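Local coordinates for Tol-Pal system protein TolB (Acinetobacter baumannii, PDB 7MX5) that is thought to act in the periplasm as part of the Tol-Pal system, supporting outer membrane invagination during cell division and outer membrane integrity, at residues 238-242 with 259-265; 212-218 with 230-234; 82-88 with 99-105; 52-56 with 72-76. Numbering follows the deposited sequence.

Contact 1. Residues 238-242 with 259-265; sequences PEIYQ and IDTEARY
Pro238, Ile240 and Thr261 carry most of this contact, which illustrates how one beta sheet is laid against the next without sharing backbone hydrogen bonds. Both segments are extended and run nearly the same way, their end-to-end directions 17° apart, with CA atoms 5.7 Å apart at Pro238 and Asp260 and 6.7 Å apart at Ile240 and Ala263. Pro238 leads: its CG lies 3.6 Å from Ile259 O and 3.8 Å from Asp260 CA, so the pyrrolidine ring rests on backbone. Two residues on, Ile240 (chi1 m) points across the gap, its CD1 3.6 Å from Thr261 CG2 and its CG2 3.7 Å from Ala263 CB. Thr261, with chi1 t, offers its methyl to Ile240 while its OG1 hydrogen-bonds to Thr275 O on strand 271-276, in the blade that Thr261 leads into. Beyond this apolar line, Gln242, extended (t, t), sends NE2 to the OH of Tyr265 (chi1 m) in a weak hydrogen bond of 3.3 Å. Strand 239-244 is the third of its four-stranded sheet, whereas strand 263-265 is the innermost of the following one; such face-to-face apposition of successive four-stranded sheets is typical of neighbouring blades in a WD40-like beta-propeller.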
loop_
_atom_site.group_PDB
_atom_site.type_symbol
_atom_site.label_atom_id
_atom_site.label_comp_id
_atom_site.label_asym_id
_atom_site.label_seq_id
_atom_site.Cartn_x
_atom_site.Cartn_y
_atom_site.Cartn_z
ATOM N N PRO A 238 14.628 23.478 0.425
ATOM C CA PRO A 238 14.648 22.162 1.075
ATOM C C PRO A 238 15.884 21.366 0.691
ATOM O O PRO A 238 16.414 21.499 -0.413
ATOM C CB PRO A 238 13.370 21.491 0.558
ATOM C CG PRO A 238 12.500 22.628 0.102
ATOM C CD PRO A 238 13.458 23.634 -0.453
ATOM N N GLU A 239 16.344 20.534 1.626
ATOM C CA GLU A 239 17.515 19.691 1.432
ATOM C C GLU A 239 17.271 18.339 2.089
ATOM O O GLU A 239 16.479 18.218 3.026
ATOM C CB GLU A 239 18.784 20.333 2.013
ATOM C CG GLU A 239 19.698 20.981 0.985
ATOM C CD GLU A 239 20.402 22.209 1.522
ATOM O OE1 GLU A 239 20.336 22.445 2.745
ATOM O OE2 GLU A 239 21.024 22.938 0.722
ATOM N N ILE A 240 17.970 17.321 1.593
ATOM C CA ILE A 240 17.844 15.964 2.115
ATOM C C ILE A 240 18.893 15.744 3.197
ATOM O O ILE A 240 20.074 16.057 3.005
ATOM C CB ILE A 240 17.985 14.921 0.993
ATOM C CG1 ILE A 240 16.761 14.948 0.077
ATOM C CG2 ILE A 240 18.181 13.528 1.574
ATOM C CD1 ILE A 240 17.089 15.276 -1.359
ATOM N N TYR A 241 18.460 15.205 4.332
ATOM C CA TYR A 241 19.334 14.872 5.445
ATOM C C TYR A 241 19.172 13.399 5.790
ATOM O O TYR A 241 18.089 12.827 5.641
ATOM C CB TYR A 241 19.007 15.724 6.676
ATOM C CG TYR A 241 19.301 17.197 6.518
ATOM C CD1 TYR A 241 18.374 18.051 5.936
ATOM C CD2 TYR A 241 20.513 17.731 6.932
ATOM C CE1 TYR A 241 18.641 19.397 5.783
ATOM C CE2 TYR A 241 20.783 19.078 6.791
ATOM C CZ TYR A 241 19.849 19.905 6.209
ATOM O OH TYR A 241 20.125 21.244 6.062
ATOM N N GLN A 242 20.257 12.784 6.252
ATOM C CA GLN A 242 20.216 11.427 6.778
ATOM C C GLN A 242 20.492 11.461 8.273
ATOM O O GLN A 242 21.485 12.050 8.713
ATOM C CB GLN A 242 21.227 10.511 6.085
ATOM C CG GLN A 242 21.021 9.042 6.441
ATOM C CD GLN A 242 22.027 8.117 5.789
ATOM O OE1 GLN A 242 22.993 8.564 5.173
ATOM N NE2 GLN A 242 21.802 6.815 5.920
ATOM N N ILE A 259 12.927 23.474 -5.226
ATOM C CA ILE A 259 11.623 22.838 -5.104
ATOM C C ILE A 259 11.652 21.929 -3.882
ATOM O O ILE A 259 12.710 21.610 -3.339
ATOM C CB ILE A 259 11.227 22.036 -6.363
ATOM C CG1 ILE A 259 12.273 20.961 -6.667
ATOM C CG2 ILE A 259 11.033 22.965 -7.554
ATOM C CD1 ILE A 259 11.755 19.837 -7.540
ATOM N N ASP A 260 10.465 21.515 -3.448
ATOM C CA ASP A 260 10.355 20.592 -2.329
ATOM C C ASP A 260 10.651 19.173 -2.794
ATOM O O ASP A 260 10.176 18.736 -3.846
ATOM C CB ASP A 260 8.965 20.665 -1.700
ATOM C CG ASP A 260 9.015 20.712 -0.185
ATOM O OD1 ASP A 260 9.562 19.768 0.423
ATOM O OD2 ASP A 260 8.510 21.695 0.399
ATOM N N THR A 261 11.441 18.453 -2.002
ATOM C CA THR A 261 11.919 17.132 -2.373
ATOM C C THR A 261 11.643 16.136 -1.254
ATOM O O THR A 261 11.371 16.509 -0.110
ATOM C CB THR A 261 13.420 17.149 -2.693
ATOM O OG1 THR A 261 13.824 15.859 -3.170
ATOM C CG2 THR A 261 14.224 17.507 -1.453
ATOM N N GLU A 262 11.709 14.854 -1.610
ATOM C CA GLU A 262 11.531 13.753 -0.675
ATOM C C GLU A 262 12.494 12.636 -1.047
ATOM O O GLU A 262 12.651 12.314 -2.227
ATOM C CB GLU A 262 10.088 13.219 -0.680
ATOM C CG GLU A 262 9.007 14.290 -0.627
ATOM C CD GLU A 262 8.590 14.765 -2.005
ATOM O OE1 GLU A 262 9.112 14.227 -3.005
ATOM O OE2 GLU A 262 7.745 15.681 -2.087
ATOM N N ALA A 263 13.133 12.048 -0.039
ATOM C CA ALA A 263 14.104 10.981 -0.237
ATOM C C ALA A 263 13.516 9.648 0.205
ATOM O O ALA A 263 12.859 9.564 1.247
ATOM C CB ALA A 263 15.395 11.265 0.534
ATOM N N ARG A 264 13.753 8.608 -0.593
ATOM C CA ARG A 264 13.239 7.269 -0.323
ATOM C C ARG A 264 14.356 6.259 -0.534
ATOM O O ARG A 264 14.952 6.208 -1.614
ATOM C CB ARG A 264 12.045 6.942 -1.226
ATOM C CG ARG A 264 10.904 7.945 -1.142
ATOM C CD ARG A 264 9.762 7.404 -0.301
ATOM N NE ARG A 264 8.742 8.415 -0.049
ATOM C CZ ARG A 264 7.437 8.179 -0.047
ATOM N NH1 ARG A 264 6.952 6.972 -0.291
ATOM N NH2 ARG A 264 6.597 9.179 0.206
ATOM N N TYR A 265 14.626 5.452 0.491
ATOM C CA TYR A 265 15.693 4.463 0.415
ATOM C C TYR A 265 15.388 3.402 -0.634
ATOM O O TYR A 265 14.234 3.009 -0.829
ATOM C CB TYR A 265 15.888 3.779 1.767
ATOM C CG TYR A 265 16.599 4.602 2.815
ATOM C CD1 TYR A 265 17.983 4.707 2.823
ATOM C CD2 TYR A 265 15.887 5.246 3.816
ATOM C CE1 TYR A 265 18.637 5.450 3.788
ATOM C CE2 TYR A 265 16.530 5.985 4.789
ATOM C CZ TYR A 265 17.904 6.082 4.772
ATOM O OH TYR A 265 18.545 6.823 5.739
#

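Contact 2. Residues 212-218 with 230-234; sequences FKGLNGA and FTASM
The two innermost strands of a four-stranded propeller blade run antiparallel here, 215-218 against 230-232, with axes 4.3 Å apart at closest approach and 157° between their directions. Phe230 (chi1 p), already within strand 227-232, places its CE2 3.8 Å from Phe212 CZ and its CD2 3.6 Å from Leu215 CD1. Thr231 follows at a break in register: its N donates to Gly217 O (2.7 Å), while its O accepts from both Asn216 N (3.0 Å) and Gly217 N (2.9 Å). Two residues thus face one, and Gly217, at phi/psi 116/-131, adopts angles that call for glycine. On the same residue, Thr231 OG1 hydrogen-bonds to Thr261 O, in the loop leading into the next blade, and a water bridges it to Ala218 O, at 3.0 Å from Thr231 OG1 and 2.5 Å from Ala218 O. Ala232 is the non-hydrogen-bonded partner of Leu215 (CA atoms 4.1 Å apart), and its CB meets the edge of the Phe212 ring, 3.5 Å from CE1. Ser233 N then donates to Gly214 O (2.5 Å), and Ser233 OG (chi1 p) to Asn216 OD1 (2.7 Å); a CB on Gly214 would clash with Ser233 O. Poorly ordered Met234 finishes the walk, SD 5.3 Å from the Phe212 ring centroid in an oblique Met-aromatic contact. Overall, this is a beta hairpin of a propeller blade interrupted by a classic beta bulge.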
loop_
_atom_site.group_PDB
_atom_site.type_symbol
_atom_site.label_atom_id
_atom_site.label_comp_id
_atom_site.label_asym_id
_atom_site.label_seq_id
_atom_site.Cartn_x
_atom_site.Cartn_y
_atom_site.Cartn_z
ATOM N N PHE A 212 12.835 21.226 14.425
ATOM C CA PHE A 212 13.453 22.545 14.357
ATOM C C PHE A 212 12.647 23.413 13.394
ATOM O O PHE A 212 11.533 23.058 12.993
ATOM C CB PHE A 212 14.929 22.445 13.954
ATOM C CG PHE A 212 15.192 21.505 12.817
ATOM C CD1 PHE A 212 15.091 21.937 11.506
ATOM C CD2 PHE A 212 15.551 20.188 13.058
ATOM C CE1 PHE A 212 15.336 21.075 10.458
ATOM C CE2 PHE A 212 15.798 19.321 12.013
ATOM C CZ PHE A 212 15.690 19.764 10.712
ATOM N N LYS A 213 13.221 24.557 13.019
ATOM C CA LYS A 213 12.481 25.578 12.285
ATOM C C LYS A 213 12.356 25.246 10.802
ATOM O O LYS A 213 11.328 25.546 10.183
ATOM C CB LYS A 213 13.157 26.936 12.469
ATOM C CG LYS A 213 14.667 26.845 12.640
ATOM C CD LYS A 213 15.297 28.212 12.848
ATOM C CE LYS A 213 16.544 28.113 13.713
ATOM N NZ LYS A 213 17.579 29.110 13.323
ATOM N N GLY A 214 13.382 24.641 10.215
ATOM C CA GLY A 214 13.394 24.377 8.793
ATOM C C GLY A 214 12.936 22.999 8.374
ATOM O O GLY A 214 13.075 22.650 7.197
ATOM N N LEU A 215 12.386 22.208 9.291
ATOM C CA LEU A 215 11.991 20.841 8.976
ATOM C C LEU A 215 10.815 20.834 8.008
ATOM O O LEU A 215 9.733 21.341 8.325
ATOM C CB LEU A 215 11.630 20.094 10.258
ATOM C CG LEU A 215 11.226 18.626 10.100
ATOM C CD1 LEU A 215 12.364 17.819 9.499
ATOM C CD2 LEU A 215 10.798 18.043 11.438
ATOM N N ASN A 216 11.026 20.262 6.822
ATOM C CA ASN A 216 9.942 20.044 5.872
ATOM C C ASN A 216 9.237 18.715 6.115
ATOM O O ASN A 216 8.009 18.636 6.005
ATOM C CB ASN A 216 10.472 20.094 4.436
ATOM C CG ASN A 216 10.827 21.498 3.994
ATOM O OD1 ASN A 216 11.905 22.006 4.304
ATOM N ND2 ASN A 216 9.919 22.135 3.263
ATOM N N GLY A 217 9.994 17.671 6.441
ATOM C CA GLY A 217 9.412 16.382 6.754
ATOM C C GLY A 217 9.786 15.280 5.785
ATOM O O GLY A 217 10.967 15.091 5.474
ATOM N N ALA A 218 8.777 14.546 5.308
ATOM C CA ALA A 218 8.937 13.425 4.388
ATOM C C ALA A 218 9.932 12.404 4.931
ATOM O O ALA A 218 11.017 12.232 4.360
ATOM C CB ALA A 218 9.383 13.917 3.010
ATOM N N PHE A 230 15.190 12.538 5.783
ATOM C CA PHE A 230 14.138 13.531 5.933
ATOM C C PHE A 230 14.539 14.793 5.187
ATOM O O PHE A 230 15.719 15.028 4.911
ATOM C CB PHE A 230 13.849 13.839 7.409
ATOM C CG PHE A 230 15.017 14.420 8.159
ATOM C CD1 PHE A 230 16.049 13.609 8.604
ATOM C CD2 PHE A 230 15.074 15.776 8.432
ATOM C CE1 PHE A 230 17.118 14.143 9.300
ATOM C CE2 PHE A 230 16.140 16.315 9.127
ATOM C CZ PHE A 230 17.162 15.498 9.564
ATOM N N THR A 231 13.534 15.597 4.856
ATOM C CA THR A 231 13.732 16.860 4.163
ATOM C C THR A 231 13.651 18.013 5.154
ATOM O O THR A 231 12.805 18.016 6.053
ATOM C CB THR A 231 12.691 17.052 3.058
ATOM O OG1 THR A 231 12.488 15.812 2.369
ATOM C CG2 THR A 231 13.157 18.108 2.068
ATOM N N ALA A 232 14.537 18.990 4.982
ATOM C CA ALA A 232 14.579 20.144 5.866
ATOM C C ALA A 232 15.321 21.272 5.168
ATOM O O ALA A 232 16.294 21.031 4.450
ATOM C CB ALA A 232 15.254 19.805 7.198
ATOM N N SER A 233 14.857 22.498 5.387
ATOM C CA SER A 233 15.461 23.698 4.816
ATOM C C SER A 233 15.810 24.629 5.971
ATOM O O SER A 233 14.990 25.460 6.364
ATOM C CB SER A 233 14.515 24.377 3.832
ATOM O OG SER A 233 13.177 24.336 4.293
ATOM N N MET A 234 17.023 24.485 6.514
ATOM C CA MET A 234 17.461 25.381 7.578
ATOM C C MET A 234 17.323 26.833 7.136
ATOM O O MET A 234 16.762 27.668 7.853
ATOM C CB MET A 234 18.907 25.071 7.974
ATOM C CG MET A 234 19.092 24.511 9.390
ATOM S SD MET A 234 18.067 25.171 10.734
ATOM C CE MET A 234 18.262 26.946 10.562
HETATM O O HOH W 1 12.712 12.867 2.638
#

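Contact 3. Residues 82-88 with 99-105; sequences GFEVHYQ and LNELLNV
Phe83, Val85, Tyr87, Leu99, Leu103 and Val105 form the apolar centre, on the sheet face covered by helix 110-126. Phe83 (chi1 p) lays its ring over Val105, whose CB is 3.7 Å from the ring centroid in a CH-pi contact. Val85 CG1 joins this cluster, 3.7 Å from Leu103 CB and 4.0 Å from Val105 CG2, and farther along Tyr87, also chi1 p, sets its ring edge near Leu99, with CE2 4.3 Å from CD1. Beneath these side chains the backbones run antiparallel, axes 4.8 Å apart at closest approach and 162° between directions. Phe83 with Val105, Val85 with Leu103 and Tyr87 with Glu101 are hydrogen-bonded pairs, each closed by two N-to-O bonds of 2.9 to 3.1 Å; Glu84 with Asn104, His86 with Leu102 and Gln88 with Asn100 are the non-hydrogen-bonded pairs, so no bulge disturbs the register. On the reverse face Leu102 packs its CD2 3.6 Å from Glu84 CD and its CD1 3.8 Å from His86 CB. At the polar margin Asn100 OD1 accepts two hydrogen bonds, from His86 NE2 (3.1 Å) and Gln88 NE2 (2.7 Å), the latter amide also donating to Asn56 OD1. One largely apolar face, apart from Glu101, and one more polar face, which includes Leu102, mark an amphipathic beta hairpin, here forming one edge of the mixed sheet in the TolB amino-terminal domain.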
loop_
_atom_site.group_PDB
_atom_site.type_symbol
_atom_site.label_atom_id
_atom_site.label_comp_id
_atom_site.label_asym_id
_atom_site.label_seq_id
_atom_site.Cartn_x
_atom_site.Cartn_y
_atom_site.Cartn_z
ATOM N N GLY A 82 -11.861 -19.465 19.612
ATOM C CA GLY A 82 -12.747 -18.932 18.597
ATOM C C GLY A 82 -13.299 -19.993 17.672
ATOM O O GLY A 82 -14.251 -20.696 18.023
ATOM N N PHE A 83 -12.712 -20.124 16.485
ATOM C CA PHE A 83 -13.185 -21.103 15.520
ATOM C C PHE A 83 -12.033 -21.538 14.628
ATOM O O PHE A 83 -11.017 -20.851 14.505
ATOM C CB PHE A 83 -14.339 -20.550 14.673
ATOM C CG PHE A 83 -13.931 -19.458 13.724
ATOM C CD1 PHE A 83 -13.842 -18.145 14.154
ATOM C CD2 PHE A 83 -13.649 -19.742 12.396
ATOM C CE1 PHE A 83 -13.476 -17.138 13.283
ATOM C CE2 PHE A 83 -13.278 -18.740 11.521
ATOM C CZ PHE A 83 -13.191 -17.436 11.965
ATOM N N GLU A 84 -12.212 -22.701 14.009
ATOM C CA GLU A 84 -11.270 -23.252 13.049
ATOM C C GLU A 84 -11.869 -23.166 11.654
ATOM O O GLU A 84 -13.083 -23.314 11.481
ATOM C CB GLU A 84 -10.939 -24.710 13.378
ATOM C CG GLU A 84 -9.569 -24.926 13.984
ATOM C CD GLU A 84 -9.386 -26.334 14.513
ATOM O OE1 GLU A 84 -10.036 -27.259 13.982
ATOM O OE2 GLU A 84 -8.592 -26.516 15.460
ATOM N N VAL A 85 -11.020 -22.925 10.660
ATOM C CA VAL A 85 -11.430 -22.949 9.262
ATOM C C VAL A 85 -10.550 -23.952 8.529
ATOM O O VAL A 85 -9.322 -23.807 8.496
ATOM C CB VAL A 85 -11.364 -21.557 8.609
ATOM C CG1 VAL A 85 -10.035 -20.868 8.895
ATOM C CG2 VAL A 85 -11.607 -21.665 7.109
ATOM N N HIS A 86 -11.178 -24.982 7.973
ATOM C CA HIS A 86 -10.513 -25.960 7.121
ATOM C C HIS A 86 -10.937 -25.666 5.690
ATOM O O HIS A 86 -12.098 -25.883 5.328
ATOM C CB HIS A 86 -10.877 -27.386 7.531
ATOM C CG HIS A 86 -10.139 -28.441 6.768
ATOM N ND1 HIS A 86 -10.545 -29.758 6.734
ATOM C CD2 HIS A 86 -9.021 -28.374 6.007
ATOM C CE1 HIS A 86 -9.709 -30.456 5.987
ATOM N NE2 HIS A 86 -8.774 -29.640 5.535
ATOM N N TYR A 87 -10.008 -25.163 4.882
ATOM C CA TYR A 87 -10.319 -24.733 3.528
ATOM C C TYR A 87 -9.403 -25.426 2.529
ATOM O O TYR A 87 -8.289 -25.843 2.862
ATOM C CB TYR A 87 -10.200 -23.207 3.381
ATOM C CG TYR A 87 -8.804 -22.662 3.584
ATOM C CD1 TYR A 87 -8.329 -22.373 4.856
ATOM C CD2 TYR A 87 -7.967 -22.422 2.501
ATOM C CE1 TYR A 87 -7.056 -21.870 5.046
ATOM C CE2 TYR A 87 -6.692 -21.919 2.682
ATOM C CZ TYR A 87 -6.243 -21.644 3.956
ATOM O OH TYR A 87 -4.975 -21.142 4.142
ATOM N N GLN A 88 -9.891 -25.544 1.295
ATOM C CA GLN A 88 -9.147 -26.180 0.219
ATOM C C GLN A 88 -9.257 -25.339 -1.044
ATOM O O GLN A 88 -10.197 -24.559 -1.220
ATOM C CB GLN A 88 -9.652 -27.602 -0.064
ATOM C CG GLN A 88 -9.545 -28.556 1.110
ATOM C CD GLN A 88 -10.176 -29.904 0.819
ATOM O OE1 GLN A 88 -11.275 -29.982 0.268
ATOM N NE2 GLN A 88 -9.484 -30.974 1.191
ATOM N N LEU A 99 -4.425 -26.262 -2.398
ATOM C CA LEU A 99 -4.315 -25.964 -0.978
ATOM C C LEU A 99 -5.201 -26.916 -0.192
ATOM O O LEU A 99 -6.288 -27.284 -0.644
ATOM C CB LEU A 99 -4.718 -24.517 -0.663
ATOM C CG LEU A 99 -3.912 -23.383 -1.298
ATOM C CD1 LEU A 99 -4.650 -22.064 -1.141
ATOM C CD2 LEU A 99 -2.522 -23.302 -0.686
ATOM N N ASN A 100 -4.722 -27.317 0.984
ATOM C CA ASN A 100 -5.513 -28.089 1.945
ATOM C C ASN A 100 -4.983 -27.705 3.328
ATOM O O ASN A 100 -4.079 -28.351 3.862
ATOM C CB ASN A 100 -5.420 -29.587 1.698
ATOM C CG ASN A 100 -6.163 -30.398 2.744
ATOM O OD1 ASN A 100 -7.388 -30.326 2.848
ATOM N ND2 ASN A 100 -5.423 -31.176 3.527
ATOM N N GLU A 101 -5.547 -26.639 3.887
ATOM C CA GLU A 101 -4.987 -25.997 5.065
ATOM C C GLU A 101 -6.046 -25.827 6.143
ATOM O O GLU A 101 -7.245 -25.754 5.862
ATOM C CB GLU A 101 -4.393 -24.624 4.717
ATOM C CG GLU A 101 -3.345 -24.657 3.617
ATOM C CD GLU A 101 -1.981 -25.086 4.121
ATOM O OE1 GLU A 101 -1.844 -25.334 5.337
ATOM O OE2 GLU A 101 -1.045 -25.174 3.300
ATOM N N LEU A 102 -5.578 -25.766 7.388
ATOM C CA LEU A 102 -6.395 -25.395 8.532
ATOM C C LEU A 102 -5.790 -24.156 9.174
ATOM O O LEU A 102 -4.574 -24.091 9.381
ATOM C CB LEU A 102 -6.480 -26.528 9.559
ATOM C CG LEU A 102 -7.409 -26.239 10.742
ATOM C CD1 LEU A 102 -8.736 -26.970 10.588
ATOM C CD2 LEU A 102 -6.743 -26.583 12.065
ATOM N N LEU A 103 -6.635 -23.176 9.478
ATOM C CA LEU A 103 -6.209 -21.943 10.127
ATOM C C LEU A 103 -7.007 -21.770 11.410
ATOM O O LEU A 103 -8.242 -21.761 11.379
ATOM C CB LEU A 103 -6.395 -20.739 9.203
ATOM C CG LEU A 103 -6.105 -19.366 9.814
ATOM C CD1 LEU A 103 -4.609 -19.097 9.842
ATOM C CD2 LEU A 103 -6.834 -18.272 9.050
ATOM N N ASN A 104 -6.305 -21.647 12.531
ATOM C CA ASN A 104 -6.942 -21.417 13.819
ATOM C C ASN A 104 -7.156 -19.923 14.012
ATOM O O ASN A 104 -6.213 -19.133 13.890
ATOM C CB ASN A 104 -6.094 -21.992 14.952
ATOM C CG ASN A 104 -6.407 -23.449 15.228
ATOM O OD1 ASN A 104 -7.333 -23.767 15.975
ATOM N ND2 ASN A 104 -5.639 -24.345 14.619
ATOM N N VAL A 105 -8.390 -19.541 14.304
ATOM C CA VAL A 105 -8.786 -18.141 14.407
ATOM C C VAL A 105 -9.151 -17.855 15.858
ATOM O O VAL A 105 -10.019 -18.537 16.419
ATOM C CB VAL A 105 -9.957 -17.813 13.471
ATOM C CG1 VAL A 105 -10.099 -16.314 13.331
ATOM C CG2 VAL A 105 -9.747 -18.467 12.116
#

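Contact 4. Residues 52-56 with 72-76; sequences NAAIN and VTGQI
Ile55 lies over the backbone of Gly74 and the base of Gln75, its CG1 4.0 Å from Gly74 C and 3.9 Å from Gln75 CB. The setting is a loop crossing one face of the mixed sheet in the TolB amino-terminal domain: residues 52-56 follow strand 43-45 and cover strand 70-78, the middle strand of five. With both chi angles m, Ile55 turns its branch down onto the strand, and it also reaches His86 and Gln88 on the neighbouring strand. Thr73 takes the other half of the contact. The touching parts run 49° apart, and their CA atoms are nearest, 5.3 Å, at Ala54 and Thr73. No hydrogen bond links the segments; Gln75 OE1 turns instead to Asn23 ND2, and the loop's Asn56 OD1 accepts from Gln88 NE2 on the next strand. Between these two segments the contact is van der Waals, centred on the methyl of Thr73 (chi1 p): its CG2 sits 4.1 Å from Ala53 CB, 3.8 Å from Ala53 C and 3.5 Å from Ala54 O.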
loop_
_atom_site.group_PDB
_atom_site.type_symbol
_atom_site.label_atom_id
_atom_site.label_comp_id
_atom_site.label_asym_id
_atom_site.label_seq_id
_atom_site.Cartn_x
_atom_site.Cartn_y
_atom_site.Cartn_z
ATOM N N ASN A 52 -22.177 -28.767 -6.512
ATOM C CA ASN A 52 -22.147 -28.762 -5.051
ATOM C C ASN A 52 -20.960 -29.600 -4.599
ATOM O O ASN A 52 -20.949 -30.820 -4.792
ATOM C CB ASN A 52 -23.454 -29.305 -4.471
ATOM C CG ASN A 52 -23.581 -29.053 -2.982
ATOM O OD1 ASN A 52 -23.059 -28.067 -2.461
ATOM N ND2 ASN A 52 -24.277 -29.945 -2.288
ATOM N N ALA A 53 -19.963 -28.949 -4.003
ATOM C CA ALA A 53 -18.764 -29.615 -3.518
ATOM C C ALA A 53 -18.514 -29.216 -2.069
ATOM O O ALA A 53 -19.106 -28.267 -1.550
ATOM C CB ALA A 53 -17.544 -29.274 -4.385
ATOM N N ALA A 54 -17.623 -29.956 -1.415
ATOM C CA ALA A 54 -17.304 -29.718 -0.014
ATOM C C ALA A 54 -15.874 -30.181 0.244
ATOM O O ALA A 54 -15.101 -30.424 -0.688
ATOM C CB ALA A 54 -18.313 -30.422 0.900
ATOM N N ILE A 55 -15.522 -30.303 1.526
ATOM C CA ILE A 55 -14.179 -30.718 1.908
ATOM C C ILE A 55 -13.956 -32.166 1.497
ATOM O O ILE A 55 -14.740 -33.058 1.851
ATOM C CB ILE A 55 -13.969 -30.532 3.418
ATOM C CG1 ILE A 55 -13.786 -29.050 3.754
ATOM C CG2 ILE A 55 -12.772 -31.342 3.899
ATOM C CD1 ILE A 55 -12.536 -28.440 3.162
ATOM N N ASN A 56 -12.884 -32.405 0.740
ATOM C CA ASN A 56 -12.496 -33.734 0.271
ATOM C C ASN A 56 -13.603 -34.418 -0.526
ATOM O O ASN A 56 -13.648 -35.651 -0.600
ATOM C CB ASN A 56 -12.050 -34.626 1.435
ATOM C CG ASN A 56 -10.694 -34.227 1.987
ATOM O OD1 ASN A 56 -10.011 -33.372 1.424
ATOM N ND2 ASN A 56 -10.299 -34.847 3.091
ATOM N N VAL A 72 -13.157 -23.411 -4.442
ATOM C CA VAL A 72 -12.715 -23.286 -3.057
ATOM C C VAL A 72 -13.810 -23.831 -2.151
ATOM O O VAL A 72 -14.981 -23.459 -2.290
ATOM C CB VAL A 72 -12.386 -21.826 -2.695
ATOM C CG1 VAL A 72 -12.026 -21.709 -1.222
ATOM C CG2 VAL A 72 -11.258 -21.304 -3.568
ATOM N N THR A 73 -13.429 -24.708 -1.226
ATOM C CA THR A 73 -14.346 -25.277 -0.252
ATOM C C THR A 73 -13.820 -25.015 1.153
ATOM O O THR A 73 -12.639 -24.720 1.350
ATOM C CB THR A 73 -14.530 -26.784 -0.472
ATOM O OG1 THR A 73 -13.259 -27.385 -0.751
ATOM C CG2 THR A 73 -15.464 -27.033 -1.644
ATOM N N GLY A 74 -14.711 -25.123 2.137
ATOM C CA GLY A 74 -14.325 -24.831 3.503
ATOM C C GLY A 74 -15.282 -25.406 4.520
ATOM O O GLY A 74 -16.446 -25.694 4.222
ATOM N N GLN A 75 -14.769 -25.565 5.738
ATOM C CA GLN A 75 -15.533 -26.070 6.872
ATOM C C GLN A 75 -15.126 -25.290 8.111
ATOM O O GLN A 75 -13.933 -25.149 8.391
ATOM C CB GLN A 75 -15.288 -27.569 7.084
ATOM C CG GLN A 75 -16.276 -28.236 8.028
ATOM C CD GLN A 75 -16.818 -29.542 7.480
ATOM O OE1 GLN A 75 -17.578 -29.555 6.513
ATOM N NE2 GLN A 75 -16.433 -30.649 8.104
ATOM N N ILE A 76 -16.111 -24.786 8.850
ATOM C CA ILE A 76 -15.872 -23.974 10.038
ATOM C C ILE A 76 -16.361 -24.740 11.259
ATOM O O ILE A 76 -17.515 -25.186 11.302
ATOM C CB ILE A 76 -16.556 -22.601 9.932
ATOM C CG1 ILE A 76 -15.679 -21.638 9.131
ATOM C CG2 ILE A 76 -16.837 -22.027 11.315
ATOM C CD1 ILE A 76 -16.399 -20.396 8.667
#

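Overall arrangement
Along the chain the order is contact 4, contact 3, contact 2, contact 1, and the four fall into two pairs on opposite sides of the molecule's centre. Contacts 3 and 4, centres about 11 Å apart, share the mixed sheet of the amino-terminal domain, where strands 70-78 and 83-91 are neighbours. Contacts 1 and 2, centres about 9 Å apart, share the blade that runs from strand 215-221 to strand 249-252; contact 2 lies within that blade, and contact 1 joins it to the next. Between the pairs, centres are about 46 to 56 Å apart, with no touching. TolB thus combines an alpha/beta domain and a six-bladed propeller, with each contact lying in one or the other, although the N-terminal strand 6-9 joins a propeller sheet.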